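Local coordinates for protein L-methionine gamma-lyase (PDB 7BQW) that is a pyridoxal-phosphate-dependent enzyme of the aminotransferase-like fold class, assembled from four copies of one chain, at residues 135-140 against 167-172; 161-166 against 299-304; 215-220 against 247-252. All coordinates share one frame; numbering follows the deposited sequence.

Contacts 1 and 2 are neighbours, their centres 12 Å apart, and both involve helix 166-171: contact 1 packs it against helix 137-141, contact 2 fastens the loop leading into it to helix 298-304. L169 of contact 1 also packs on V164 of contact 2. Contact 3 lies on the opposite side of the chain's centre, 30 Å from contact 2 centre to centre, and involves none of those helices. Contact 1 is partly buried, the others buried. Contact 1 is apolar, without hydrogen bonds across it; contact 2 combines apolar packing with two hydrogen bonds of one glutamine amide and a salt bridge; contact 3 has a valine at its middle and a charge, D216, paired with another subunit.

Contact 1 of 3, residues 135-140 against 167-172; sequences SNLEEV and EALSKI
L169 reaches from helix 166-171 to L137 and V140 at the start of helix 137-141. Its CB leads to a CG that lies anti to its own carbonyl carbon (chi1 -77°), and there the touching begins: CG stands 3.7 Å from L137 CD1. At the fork the two methyls part. CD2 of L169 is set between L137 and V140, 3.6 Å from L137 CD1 and 3.7 Å from V140 CG1, and the side chains of L169 and V140 meet nearly at right angles. CD1 turns instead to V164, in the loop before helix 166-171. L137 CD1 also rests on the methyl of A168, at 3.6 Å from CB, and one turn further on V140 CG1 faces I172 CG2 at 4.1 Å. V140 in turn packs on V132 of strand 128-132, outermost in this chain's sheet. Away from this patch, N136 is the N-cap of helix 137-141, its OD1 accepting weak bonds from the N atoms of E138 and E139. With no hydrogen bond or salt bridge across the contact, the two helices are joined by methyl packing, buried at V140 and L169 and more exposed toward E138.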
ATOM      1  N   SER A 135     -19.502   3.961 -37.656  1.00 51.72           N
ATOM      2  CA  SER A 135     -20.835   4.554 -37.604  1.00 54.07           C
ATOM      3  C   SER A 135     -21.637   4.205 -38.851  1.00 60.16           C
ATOM      4  O   SER A 135     -22.863   4.049 -38.777  1.00 66.38           O
ATOM      5  CB  SER A 135     -20.741   6.070 -37.402  1.00 50.46           C
ATOM      6  OG  SER A 135     -20.388   6.742 -38.597  1.00 53.48           O
ATOM      7  N   ASN A 136     -20.964   4.038 -39.990  1.00 54.43           N
ATOM      8  CA  ASN A 136     -21.598   3.582 -41.221  1.00 56.65           C
ATOM      9  C   ASN A 136     -21.831   2.077 -41.138  1.00 67.42           C
ATOM     10  O   ASN A 136     -20.875   1.294 -41.162  1.00 67.69           O
ATOM     11  CB  ASN A 136     -20.725   3.928 -42.420  1.00 60.63           C
ATOM     12  CG  ASN A 136     -21.420   3.662 -43.742  1.00 69.01           C
ATOM     13  OD1 ASN A 136     -22.386   2.893 -43.814  1.00 71.02           O
ATOM     14  ND2 ASN A 136     -20.940   4.314 -44.799  1.00 61.35           N
ATOM     15  N   LEU A 137     -23.105   1.670 -41.092  1.00 66.23           N
ATOM     16  CA  LEU A 137     -23.440   0.263 -40.870  1.00 65.25           C
ATOM     17  C   LEU A 137     -22.974  -0.622 -42.026  1.00 74.11           C
ATOM     18  O   LEU A 137     -22.386  -1.692 -41.807  1.00 67.40           O
ATOM     19  CB  LEU A 137     -24.949   0.113 -40.652  1.00 69.58           C
ATOM     20  CG  LEU A 137     -25.501   0.285 -39.229  1.00 66.25           C
ATOM     21  CD1 LEU A 137     -24.747  -0.601 -38.244  1.00 57.65           C
ATOM     22  CD2 LEU A 137     -25.446   1.749 -38.805  1.00 66.08           C
ATOM     23  N   GLU A 138     -23.221  -0.194 -43.269  1.00 76.67           N
ATOM     24  CA  GLU A 138     -22.892  -1.044 -44.412  1.00 75.07           C
ATOM     25  C   GLU A 138     -21.389  -1.067 -44.677  1.00 72.25           C
ATOM     26  O   GLU A 138     -20.841  -2.108 -45.062  1.00 71.47           O
ATOM     27  CB  GLU A 138     -23.663  -0.583 -45.652  1.00 74.68           C
ATOM     28  CG  GLU A 138     -25.086  -1.133 -45.732  1.00 75.82           C
ATOM     29  CD  GLU A 138     -25.132  -2.658 -45.652  1.00 84.70           C
ATOM     30  OE1 GLU A 138     -25.325  -3.208 -44.541  1.00 74.72           O
ATOM     31  OE2 GLU A 138     -24.973  -3.307 -46.710  1.00 90.16           O
ATOM     32  N   GLU A 139     -20.704   0.064 -44.470  1.00 71.00           N
ATOM     33  CA  GLU A 139     -19.247   0.080 -44.573  1.00 67.00           C
ATOM     34  C   GLU A 139     -18.619  -0.964 -43.657  1.00 63.93           C
ATOM     35  O   GLU A 139     -17.507  -1.437 -43.918  1.00 67.27           O
ATOM     36  CB  GLU A 139     -18.727   1.480 -44.243  1.00 62.41           C
ATOM     37  CG  GLU A 139     -17.276   1.760 -44.611  1.00 63.08           C
ATOM     38  CD  GLU A 139     -16.949   3.240 -44.466  1.00 65.35           C
ATOM     39  OE1 GLU A 139     -17.895   4.005 -44.193  1.00 59.43           O
ATOM     40  OE2 GLU A 139     -15.768   3.640 -44.609  1.00 64.52           O
ATOM     41  N   VAL A 140     -19.321  -1.344 -42.591  1.00 64.46           N
ATOM     42  CA  VAL A 140     -18.857  -2.436 -41.746  1.00 65.59           C
ATOM     43  C   VAL A 140     -19.208  -3.775 -42.373  1.00 65.01           C
ATOM     44  O   VAL A 140     -18.409  -4.714 -42.330  1.00 64.48           O
ATOM     45  CB  VAL A 140     -19.439  -2.296 -40.325  1.00 61.85           C
ATOM     46  CG1 VAL A 140     -19.311  -3.603 -39.539  1.00 53.64           C
ATOM     47  CG2 VAL A 140     -18.755  -1.156 -39.592  1.00 60.51           C
ATOM     48  N   GLU A 167     -25.833  -2.573 -31.124  1.00 48.62           N
ATOM     49  CA  GLU A 167     -26.715  -3.704 -31.393  1.00 52.78           C
ATOM     50  C   GLU A 167     -26.807  -3.961 -32.889  1.00 52.91           C
ATOM     51  O   GLU A 167     -26.687  -5.106 -33.344  1.00 49.97           O
ATOM     52  CB  GLU A 167     -28.101  -3.433 -30.806  1.00 53.90           C
ATOM     53  CG  GLU A 167     -29.090  -4.596 -30.910  1.00 57.10           C
ATOM     54  CD  GLU A 167     -30.414  -4.283 -30.232  1.00 62.95           C
ATOM     55  OE1 GLU A 167     -30.934  -3.165 -30.443  1.00 61.43           O
ATOM     56  OE2 GLU A 167     -30.928  -5.144 -29.486  1.00 64.41           O
ATOM     57  N   ALA A 168     -27.018  -2.885 -33.657  1.00 51.49           N
ATOM     58  CA  ALA A 168     -26.970  -2.953 -35.110  1.00 48.88           C
ATOM     59  C   ALA A 168     -25.669  -3.589 -35.574  1.00 58.27           C
ATOM     60  O   ALA A 168     -25.668  -4.467 -36.447  1.00 58.08           O
ATOM     61  CB  ALA A 168     -27.130  -1.545 -35.693  1.00 46.01           C
ATOM     62  N   LEU A 169     -24.553  -3.196 -34.961  1.00 58.21           N
ATOM     63  CA  LEU A 169     -23.264  -3.713 -35.391  1.00 54.95           C
ATOM     64  C   LEU A 169     -23.050  -5.153 -34.962  1.00 55.39           C
ATOM     65  O   LEU A 169     -22.346  -5.898 -35.656  1.00 54.18           O
ATOM     66  CB  LEU A 169     -22.149  -2.813 -34.873  1.00 47.62           C
ATOM     67  CG  LEU A 169     -22.134  -1.587 -35.773  1.00 43.75           C
ATOM     68  CD1 LEU A 169     -21.246  -0.560 -35.212  1.00 48.17           C
ATOM     69  CD2 LEU A 169     -21.645  -2.008 -37.151  1.00 59.35           C
ATOM     70  N   SER A 170     -23.658  -5.580 -33.852  1.00 51.67           N
ATOM     71  CA  SER A 170     -23.391  -6.937 -33.383  1.00 52.96           C
ATOM     72  C   SER A 170     -24.111  -7.970 -34.241  1.00 57.31           C
ATOM     73  O   SER A 170     -23.612  -9.086 -34.422  1.00 53.03           O
ATOM     74  CB  SER A 170     -23.797  -7.086 -31.919  1.00 51.13           C
ATOM     75  OG  SER A 170     -22.917  -6.358 -31.084  1.00 51.12           O
ATOM     76  N   LYS A 171     -25.279  -7.615 -34.776  1.00 58.68           N
ATOM     77  CA  LYS A 171     -25.995  -8.538 -35.645  1.00 60.10           C
ATOM     78  C   LYS A 171     -25.397  -8.564 -37.046  1.00 58.10           C
ATOM     79  O   LYS A 171     -25.345  -9.630 -37.669  1.00 56.08           O
ATOM     80  CB  LYS A 171     -27.486  -8.180 -35.672  1.00 64.24           C
ATOM     81  CG  LYS A 171     -28.235  -8.576 -34.376  1.00 67.12           C
ATOM     82  CD  LYS A 171     -27.602  -9.824 -33.704  1.00 68.91           C
ATOM     83  CE  LYS A 171     -26.850  -9.480 -32.401  1.00 65.28           C
ATOM     84  NZ  LYS A 171     -25.983 -10.588 -31.912  1.00 49.19           N
ATOM     85  N   ILE A 172     -24.906  -7.418 -37.531  1.00 54.68           N
ATOM     86  CA  ILE A 172     -24.189  -7.361 -38.803  1.00 52.48           C
ATOM     87  C   ILE A 172     -22.805  -7.988 -38.727  1.00 55.94           C
ATOM     88  O   ILE A 172     -22.082  -7.993 -39.728  1.00 65.22           O
ATOM     89  CB  ILE A 172     -24.135  -5.885 -39.256  1.00 57.48           C
ATOM     90  CG1 ILE A 172     -23.900  -5.737 -40.745  1.00 71.92           C
ATOM     91  CG2 ILE A 172     -23.010  -5.145 -38.593  1.00 64.35           C
ATOM     92  CD1 ILE A 172     -23.827  -4.281 -41.140  1.00 71.91           C
TER

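Contact 2 of 3, residues 161-166 against 299-304; sequences LKIVDL and EIAKKQ
The flat amide of Q304 faces the backbone on both sides of D165 and grips it twice. Its CG is tucked between its own backbone N and carbonyl carbon (chi1 67°), and from there the chain runs extended, so that the terminal group reaches the loop. NE2 donates to V164 O at 3.0 Å in a nearly straight bond, with that oxygen close to the amide plane, although the donor itself stands above the carbonyl plane of V164. OE1 accepts from L166 N at 3.2 Å, on a lone pair. Two partners on one amide fix its rotation and satisfy both a carbonyl and an N-H of the backbone. L166 meets Q304 crosswise, its CB and CG lying near OE1.

D165 is set across two side chains of helix 298-304, roughly at right angles to both. Its OD2 receives NZ of K303 at 2.8 Å, nearly along the C-O bond, in a salt bridge, while D165 CB packs on I300 CG2. The other oxygen, OD1, accepts from A168 N as the N-cap of helix 166-171; one carboxylate thus serves both a helix start and a lysine, which would favour its charged form.

I163 and I300 run past each other in opposite senses, CG2 against CG2 at 3.6 Å, and CG1 of I163 lies 3.8 Å from A301 CB. The loop 161-166 leads from strand 148-154 of the seven-stranded sheet into helix 166-171, whereas helix 298-304 follows strand 284-288 and precedes strand 311-316 in the chain; the contact ties a connection of one sheet to a connecting helix of the other. Beside it, at the start of the loop, L161 touches M311 and S313 on strand 311-316.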
ATOM      1  N   LEU A 161     -16.397  12.249 -29.535  1.00 50.52           N
ATOM      2  CA  LEU A 161     -17.395  11.359 -28.954  1.00 48.86           C
ATOM      3  C   LEU A 161     -18.310  10.764 -30.023  1.00 53.76           C
ATOM      4  O   LEU A 161     -19.540  10.815 -29.934  1.00 53.75           O
ATOM      5  CB  LEU A 161     -18.190  12.071 -27.867  1.00 61.21           C
ATOM      6  CG  LEU A 161     -17.240  12.573 -26.789  1.00 53.31           C
ATOM      7  CD1 LEU A 161     -17.222  14.075 -26.804  1.00 50.00           C
ATOM      8  CD2 LEU A 161     -17.646  12.041 -25.442  1.00 52.66           C
ATOM      9  N   LYS A 162     -17.689  10.187 -31.048  1.00 52.35           N
ATOM     10  CA  LYS A 162     -18.434   9.390 -32.006  1.00 49.65           C
ATOM     11  C   LYS A 162     -19.234   8.307 -31.287  1.00 49.75           C
ATOM     12  O   LYS A 162     -18.699   7.550 -30.465  1.00 44.95           O
ATOM     13  CB  LYS A 162     -17.481   8.761 -33.027  1.00 60.16           C
ATOM     14  CG  LYS A 162     -18.162   7.941 -34.128  1.00 56.92           C
ATOM     15  CD  LYS A 162     -17.229   7.794 -35.327  1.00 60.72           C
ATOM     16  CE  LYS A 162     -17.249   6.381 -35.888  1.00 55.75           C
ATOM     17  NZ  LYS A 162     -16.189   6.209 -36.921  1.00 60.67           N
ATOM     18  N   ILE A 163     -20.527   8.280 -31.567  1.00 49.20           N
ATOM     19  CA  ILE A 163     -21.434   7.231 -31.135  1.00 46.60           C
ATOM     20  C   ILE A 163     -21.548   6.240 -32.278  1.00 49.54           C
ATOM     21  O   ILE A 163     -21.313   6.574 -33.445  1.00 50.63           O
ATOM     22  CB  ILE A 163     -22.809   7.802 -30.720  1.00 48.01           C
ATOM     23  CG1 ILE A 163     -22.627   8.810 -29.585  1.00 52.35           C
ATOM     24  CG2 ILE A 163     -23.769   6.696 -30.265  1.00 48.40           C
ATOM     25  CD1 ILE A 163     -22.110   8.177 -28.298  1.00 55.54           C
ATOM     26  N   VAL A 164     -21.903   5.006 -31.931  1.00 50.93           N
ATOM     27  CA  VAL A 164     -21.916   3.864 -32.833  1.00 50.88           C
ATOM     28  C   VAL A 164     -22.898   2.836 -32.272  1.00 56.32           C
ATOM     29  O   VAL A 164     -22.822   2.462 -31.097  1.00 54.09           O
ATOM     30  CB  VAL A 164     -20.486   3.310 -32.997  1.00 49.12           C
ATOM     31  CG1 VAL A 164     -20.480   1.836 -33.340  1.00 48.63           C
ATOM     32  CG2 VAL A 164     -19.736   4.110 -34.038  1.00 43.76           C
ATOM     33  N   ASP A 165     -23.834   2.391 -33.108  1.00 54.85           N
ATOM     34  CA  ASP A 165     -24.954   1.552 -32.679  1.00 52.80           C
ATOM     35  C   ASP A 165     -24.459   0.139 -32.424  1.00 49.03           C
ATOM     36  O   ASP A 165     -24.262  -0.637 -33.358  1.00 53.25           O
ATOM     37  CB  ASP A 165     -26.055   1.572 -33.739  1.00 46.79           C
ATOM     38  CG  ASP A 165     -27.335   0.881 -33.282  1.00 44.86           C
ATOM     39  OD1 ASP A 165     -27.265  -0.216 -32.684  1.00 53.51           O
ATOM     40  OD2 ASP A 165     -28.428   1.423 -33.540  1.00 50.26           O
ATOM     41  N   LEU A 166     -24.311  -0.224 -31.148  1.00 50.14           N
ATOM     42  CA  LEU A 166     -23.668  -1.496 -30.813  1.00 52.00           C
ATOM     43  C   LEU A 166     -24.508  -2.694 -31.205  1.00 46.42           C
ATOM     44  O   LEU A 166     -23.950  -3.749 -31.519  1.00 46.75           O
ATOM     45  CB  LEU A 166     -23.363  -1.590 -29.316  1.00 47.43           C
ATOM     46  CG  LEU A 166     -22.369  -0.563 -28.809  1.00 46.16           C
ATOM     47  CD1 LEU A 166     -22.228  -0.688 -27.309  1.00 38.80           C
ATOM     48  CD2 LEU A 166     -21.055  -0.771 -29.532  1.00 44.24           C
ATOM     49  N   GLU A 299     -29.538  10.156 -31.583  1.00 60.56           N
ATOM     50  CA  GLU A 299     -30.645   9.222 -31.408  1.00 59.81           C
ATOM     51  C   GLU A 299     -30.143   7.822 -31.077  1.00 58.56           C
ATOM     52  O   GLU A 299     -30.742   7.123 -30.249  1.00 57.52           O
ATOM     53  CB  GLU A 299     -31.524   9.210 -32.665  1.00 68.60           C
ATOM     54  CG  GLU A 299     -33.008   8.911 -32.398  1.00 69.64           C
ATOM     55  CD  GLU A 299     -33.708  10.037 -31.654  1.00 66.95           C
ATOM     56  OE1 GLU A 299     -33.402  11.216 -31.949  1.00 64.00           O
ATOM     57  OE2 GLU A 299     -34.548   9.743 -30.769  1.00 64.53           O
ATOM     58  N   ILE A 300     -29.053   7.387 -31.720  1.00 59.03           N
ATOM     59  CA  ILE A 300     -28.411   6.135 -31.322  1.00 57.61           C
ATOM     60  C   ILE A 300     -27.968   6.220 -29.869  1.00 55.92           C
ATOM     61  O   ILE A 300     -28.194   5.302 -29.070  1.00 51.78           O
ATOM     62  CB  ILE A 300     -27.219   5.808 -32.238  1.00 53.24           C
ATOM     63  CG1 ILE A 300     -27.670   5.510 -33.675  1.00 52.15           C
ATOM     64  CG2 ILE A 300     -26.444   4.652 -31.651  1.00 48.70           C
ATOM     65  CD1 ILE A 300     -28.869   4.588 -33.770  1.00 54.95           C
ATOM     66  N   ALA A 301     -27.325   7.331 -29.507  1.00 54.72           N
ATOM     67  CA  ALA A 301     -26.845   7.482 -28.141  1.00 56.65           C
ATOM     68  C   ALA A 301     -27.992   7.422 -27.149  1.00 58.01           C
ATOM     69  O   ALA A 301     -27.827   6.886 -26.047  1.00 49.81           O
ATOM     70  CB  ALA A 301     -26.070   8.790 -27.989  1.00 56.68           C
ATOM     71  N   LYS A 302     -29.174   7.917 -27.540  1.00 59.98           N
ATOM     72  CA  LYS A 302     -30.299   7.927 -26.611  1.00 58.50           C
ATOM     73  C   LYS A 302     -30.855   6.528 -26.348  1.00 51.68           C
ATOM     74  O   LYS A 302     -31.344   6.262 -25.247  1.00 58.64           O
ATOM     75  CB  LYS A 302     -31.408   8.856 -27.119  1.00 59.85           C
ATOM     76  CG  LYS A 302     -32.685   8.821 -26.252  1.00 64.05           C
ATOM     77  CD  LYS A 302     -33.053  10.189 -25.680  1.00 65.07           C
ATOM     78  CE  LYS A 302     -33.721  11.072 -26.726  1.00 69.99           C
ATOM     79  NZ  LYS A 302     -35.140  10.686 -26.943  1.00 64.25           N
ATOM     80  N   LYS A 303     -30.778   5.611 -27.309  1.00 52.49           N
ATOM     81  CA  LYS A 303     -31.426   4.319 -27.085  1.00 50.99           C
ATOM     82  C   LYS A 303     -30.548   3.351 -26.313  1.00 53.40           C
ATOM     83  O   LYS A 303     -31.073   2.461 -25.640  1.00 59.04           O
ATOM     84  CB  LYS A 303     -31.877   3.681 -28.413  1.00 63.06           C
ATOM     85  CG  LYS A 303     -30.936   3.864 -29.619  1.00 63.74           C
ATOM     86  CD  LYS A 303     -31.601   3.420 -30.928  1.00 64.66           C
ATOM     87  CE  LYS A 303     -30.905   2.168 -31.517  1.00 67.48           C
ATOM     88  NZ  LYS A 303     -31.065   1.997 -32.999  1.00 58.00           N
ATOM     89  N   GLN A 304     -29.221   3.492 -26.378  1.00 56.22           N
ATOM     90  CA  GLN A 304     -28.344   2.534 -25.714  1.00 50.61           C
ATOM     91  C   GLN A 304     -27.636   3.088 -24.482  1.00 49.56           C
ATOM     92  O   GLN A 304     -27.052   2.306 -23.724  1.00 49.24           O
ATOM     93  CB  GLN A 304     -27.302   1.982 -26.699  1.00 43.84           C
ATOM     94  CG  GLN A 304     -26.301   2.987 -27.186  1.00 46.20           C
ATOM     95  CD  GLN A 304     -25.494   2.462 -28.346  1.00 52.68           C
ATOM     96  OE1 GLN A 304     -25.854   1.443 -28.963  1.00 55.76           O
ATOM     97  NE2 GLN A 304     -24.405   3.163 -28.675  1.00 46.77           N
TER

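Contact 3 of 3, residues 215-220 against 247-252; sequences GDVIAG and PQEAYY
V217 is turned so that CG1 lies anti to its backbone N (chi1 172°) and CG2 beside that N, which sends one methyl to E249 and the other to Y252, one helical turn apart. Y252 meets it with CG anti to the carbonyl carbon (chi1 -83°), bringing its CB within 3.5 Å of V217 CG2. That methyl also lies obliquely near the ring, 4.0 Å from Y252 CG. On the other branch V217 CG1 rests on the methylene of E249, 3.6 Å from CG, and the two side chains pass in opposite directions. Beyond CG the glutamate is extended, and it carries its carboxylate along the loop to I218, where OE1 comes to 3.6 Å of I218 O without a hydrogen bond between them.

The ring of Y252 is flanked on both faces by polar atoms, each offset toward the rim. D216 OD2 stands 4.2 Å above one face, and Q248 NE2 lies over the opposite one. D216 OD2 forms a salt bridge with R255 of the third subunit and a hydrogen bond with Y251 of that subunit, while Q248 NE2 bonds to Y252 of the third subunit. The loop also meets the second subunit, where D216 O accepts from Q31 of that subunit.

Helix 247-257 is thus packed against the loop that enters strand 220-224 of the seven-stranded sheet, and both form part of the subunit interfaces. V217 makes the apolar middle, one methyl on the glutamate CG, the other on the tyrosine CB, flanked by the carboxylates of E249 and D216. The approach of E249 OE1 to I218 O is mere closeness of two oxygens and adds no bond across the contact; the charge of D216 is answered from a neighbouring subunit, so this side chain links the local packing to the assembly.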
ATOM      1  N   GLY A 215      -7.872   8.385  -9.932  1.00 38.26           N
ATOM      2  CA  GLY A 215      -6.618   8.805 -10.534  1.00 30.16           C
ATOM      3  C   GLY A 215      -5.354   8.230  -9.923  1.00 31.06           C
ATOM      4  O   GLY A 215      -4.292   8.841 -10.031  1.00 32.09           O
ATOM      5  N   ASP A 216      -5.434   7.063  -9.280  1.00 29.47           N
ATOM      6  CA  ASP A 216      -4.260   6.504  -8.622  1.00 34.65           C
ATOM      7  C   ASP A 216      -3.977   5.045  -8.982  1.00 33.08           C
ATOM      8  O   ASP A 216      -3.161   4.406  -8.304  1.00 29.27           O
ATOM      9  CB  ASP A 216      -4.372   6.647  -7.090  1.00 33.30           C
ATOM     10  CG  ASP A 216      -5.635   5.997  -6.510  1.00 41.71           C
ATOM     11  OD1 ASP A 216      -6.397   5.351  -7.277  1.00 41.19           O
ATOM     12  OD2 ASP A 216      -5.868   6.166  -5.276  1.00 42.04           O
ATOM     13  N   VAL A 217      -4.613   4.507 -10.026  1.00 33.70           N
ATOM     14  CA  VAL A 217      -4.471   3.100 -10.400  1.00 34.17           C
ATOM     15  C   VAL A 217      -4.471   2.968 -11.920  1.00 33.11           C
ATOM     16  O   VAL A 217      -5.385   3.448 -12.596  1.00 31.05           O
ATOM     17  CB  VAL A 217      -5.605   2.242  -9.790  1.00 40.20           C
ATOM     18  CG1 VAL A 217      -5.577   0.792 -10.328  1.00 30.55           C
ATOM     19  CG2 VAL A 217      -5.561   2.274  -8.232  1.00 36.29           C
ATOM     20  N   ILE A 218      -3.460   2.299 -12.459  1.00 36.42           N
ATOM     21  CA  ILE A 218      -3.521   1.778 -13.818  1.00 30.62           C
ATOM     22  C   ILE A 218      -4.100   0.377 -13.721  1.00 29.34           C
ATOM     23  O   ILE A 218      -3.638  -0.420 -12.900  1.00 33.81           O
ATOM     24  CB  ILE A 218      -2.124   1.750 -14.462  1.00 34.69           C
ATOM     25  CG1 ILE A 218      -1.428   3.126 -14.362  1.00 27.42           C
ATOM     26  CG2 ILE A 218      -2.195   1.175 -15.920  1.00 30.37           C
ATOM     27  CD1 ILE A 218      -2.157   4.215 -15.037  1.00 36.23           C
ATOM     28  N   ALA A 219      -5.116   0.069 -14.535  1.00 28.49           N
ATOM     29  CA  ALA A 219      -5.719  -1.263 -14.450  1.00 27.83           C
ATOM     30  C   ALA A 219      -6.711  -1.475 -15.582  1.00 34.15           C
ATOM     31  O   ALA A 219      -7.277  -0.523 -16.131  1.00 33.46           O
ATOM     32  CB  ALA A 219      -6.432  -1.495 -13.117  1.00 26.10           C
ATOM     33  N   GLY A 220      -6.969  -2.754 -15.870  1.00 34.28           N
ATOM     34  CA  GLY A 220      -7.908  -3.120 -16.908  1.00 32.62           C
ATOM     35  C   GLY A 220      -8.747  -4.304 -16.478  1.00 30.79           C
ATOM     36  O   GLY A 220      -8.341  -5.111 -15.639  1.00 31.48           O
ATOM     37  N   PRO A 247      -2.303  -6.950  -6.112  1.00 32.67           N
ATOM     38  CA  PRO A 247      -3.394  -7.043  -5.129  1.00 31.82           C
ATOM     39  C   PRO A 247      -3.775  -5.717  -4.489  1.00 38.16           C
ATOM     40  O   PRO A 247      -4.971  -5.449  -4.319  1.00 35.38           O
ATOM     41  CB  PRO A 247      -2.837  -8.022  -4.090  1.00 35.45           C
ATOM     42  CG  PRO A 247      -1.758  -8.773  -4.807  1.00 38.41           C
ATOM     43  CD  PRO A 247      -1.156  -7.797  -5.750  1.00 41.84           C
ATOM     44  N   GLN A 248      -2.804  -4.879  -4.119  1.00 35.41           N
ATOM     45  CA  GLN A 248      -3.145  -3.584  -3.540  1.00 35.88           C
ATOM     46  C   GLN A 248      -3.964  -2.738  -4.520  1.00 42.54           C
ATOM     47  O   GLN A 248      -4.945  -2.082  -4.129  1.00 38.70           O
ATOM     48  CB  GLN A 248      -1.869  -2.860  -3.101  1.00 40.44           C
ATOM     49  CG  GLN A 248      -2.060  -1.383  -2.763  1.00 41.53           C
ATOM     50  CD  GLN A 248      -2.591  -1.193  -1.356  1.00 46.53           C
ATOM     51  OE1 GLN A 248      -1.841  -1.272  -0.379  1.00 48.97           O
ATOM     52  NE2 GLN A 248      -3.901  -0.979  -1.240  1.00 46.92           N
ATOM     53  N   GLU A 249      -3.614  -2.789  -5.810  1.00 37.40           N
ATOM     54  CA  GLU A 249      -4.397  -2.091  -6.823  1.00 34.92           C
ATOM     55  C   GLU A 249      -5.789  -2.699  -6.995  1.00 34.76           C
ATOM     56  O   GLU A 249      -6.757  -1.966  -7.248  1.00 36.44           O
ATOM     57  CB  GLU A 249      -3.627  -2.064  -8.146  1.00 36.09           C
ATOM     58  CG  GLU A 249      -2.926  -0.734  -8.353  1.00 42.33           C
ATOM     59  CD  GLU A 249      -1.763  -0.794  -9.307  1.00 52.08           C
ATOM     60  OE1 GLU A 249      -1.561   0.189 -10.085  1.00 45.77           O
ATOM     61  OE2 GLU A 249      -1.050  -1.821  -9.262  1.00 51.86           O
ATOM     62  N   ALA A 250      -5.926  -4.017  -6.836  1.00 30.36           N
ATOM     63  CA  ALA A 250      -7.264  -4.596  -6.842  1.00 34.56           C
ATOM     64  C   ALA A 250      -8.099  -4.035  -5.686  1.00 33.63           C
ATOM     65  O   ALA A 250      -9.287  -3.733  -5.858  1.00 30.11           O
ATOM     66  CB  ALA A 250      -7.184  -6.127  -6.776  1.00 29.93           C
ATOM     67  N   TYR A 251      -7.485  -3.872  -4.509  1.00 27.70           N
ATOM     68  CA  TYR A 251      -8.179  -3.266  -3.381  1.00 31.30           C
ATOM     69  C   TYR A 251      -8.629  -1.840  -3.710  1.00 36.39           C
ATOM     70  O   TYR A 251      -9.810  -1.504  -3.603  1.00 35.43           O
ATOM     71  CB  TYR A 251      -7.279  -3.268  -2.138  1.00 38.08           C
ATOM     72  CG  TYR A 251      -8.042  -2.759  -0.955  1.00 42.32           C
ATOM     73  CD1 TYR A 251      -8.846  -3.626  -0.203  1.00 37.78           C
ATOM     74  CD2 TYR A 251      -8.033  -1.407  -0.628  1.00 38.62           C
ATOM     75  CE1 TYR A 251      -9.593  -3.160   0.852  1.00 37.94           C
ATOM     76  CE2 TYR A 251      -8.785  -0.933   0.424  1.00 34.13           C
ATOM     77  CZ  TYR A 251      -9.560  -1.810   1.149  1.00 38.28           C
ATOM     78  OH  TYR A 251     -10.307  -1.348   2.179  1.00 42.98           O
ATOM     79  N   TYR A 252      -7.694  -0.990  -4.132  1.00 38.34           N
ATOM     80  CA  TYR A 252      -8.038   0.366  -4.531  1.00 31.38           C
ATOM     81  C   TYR A 252      -9.230   0.425  -5.474  1.00 36.16           C
ATOM     82  O   TYR A 252      -9.956   1.428  -5.481  1.00 39.86           O
ATOM     83  CB  TYR A 252      -6.840   1.021  -5.210  1.00 35.80           C
ATOM     84  CG  TYR A 252      -5.800   1.616  -4.300  1.00 42.04           C
ATOM     85  CD1 TYR A 252      -6.153   2.472  -3.256  1.00 42.40           C
ATOM     86  CD2 TYR A 252      -4.457   1.345  -4.497  1.00 40.50           C
ATOM     87  CE1 TYR A 252      -5.192   3.028  -2.435  1.00 36.58           C
ATOM     88  CE2 TYR A 252      -3.494   1.897  -3.683  1.00 40.79           C
ATOM     89  CZ  TYR A 252      -3.861   2.736  -2.656  1.00 38.82           C
ATOM     90  OH  TYR A 252      -2.878   3.288  -1.862  1.00 37.92           O
TER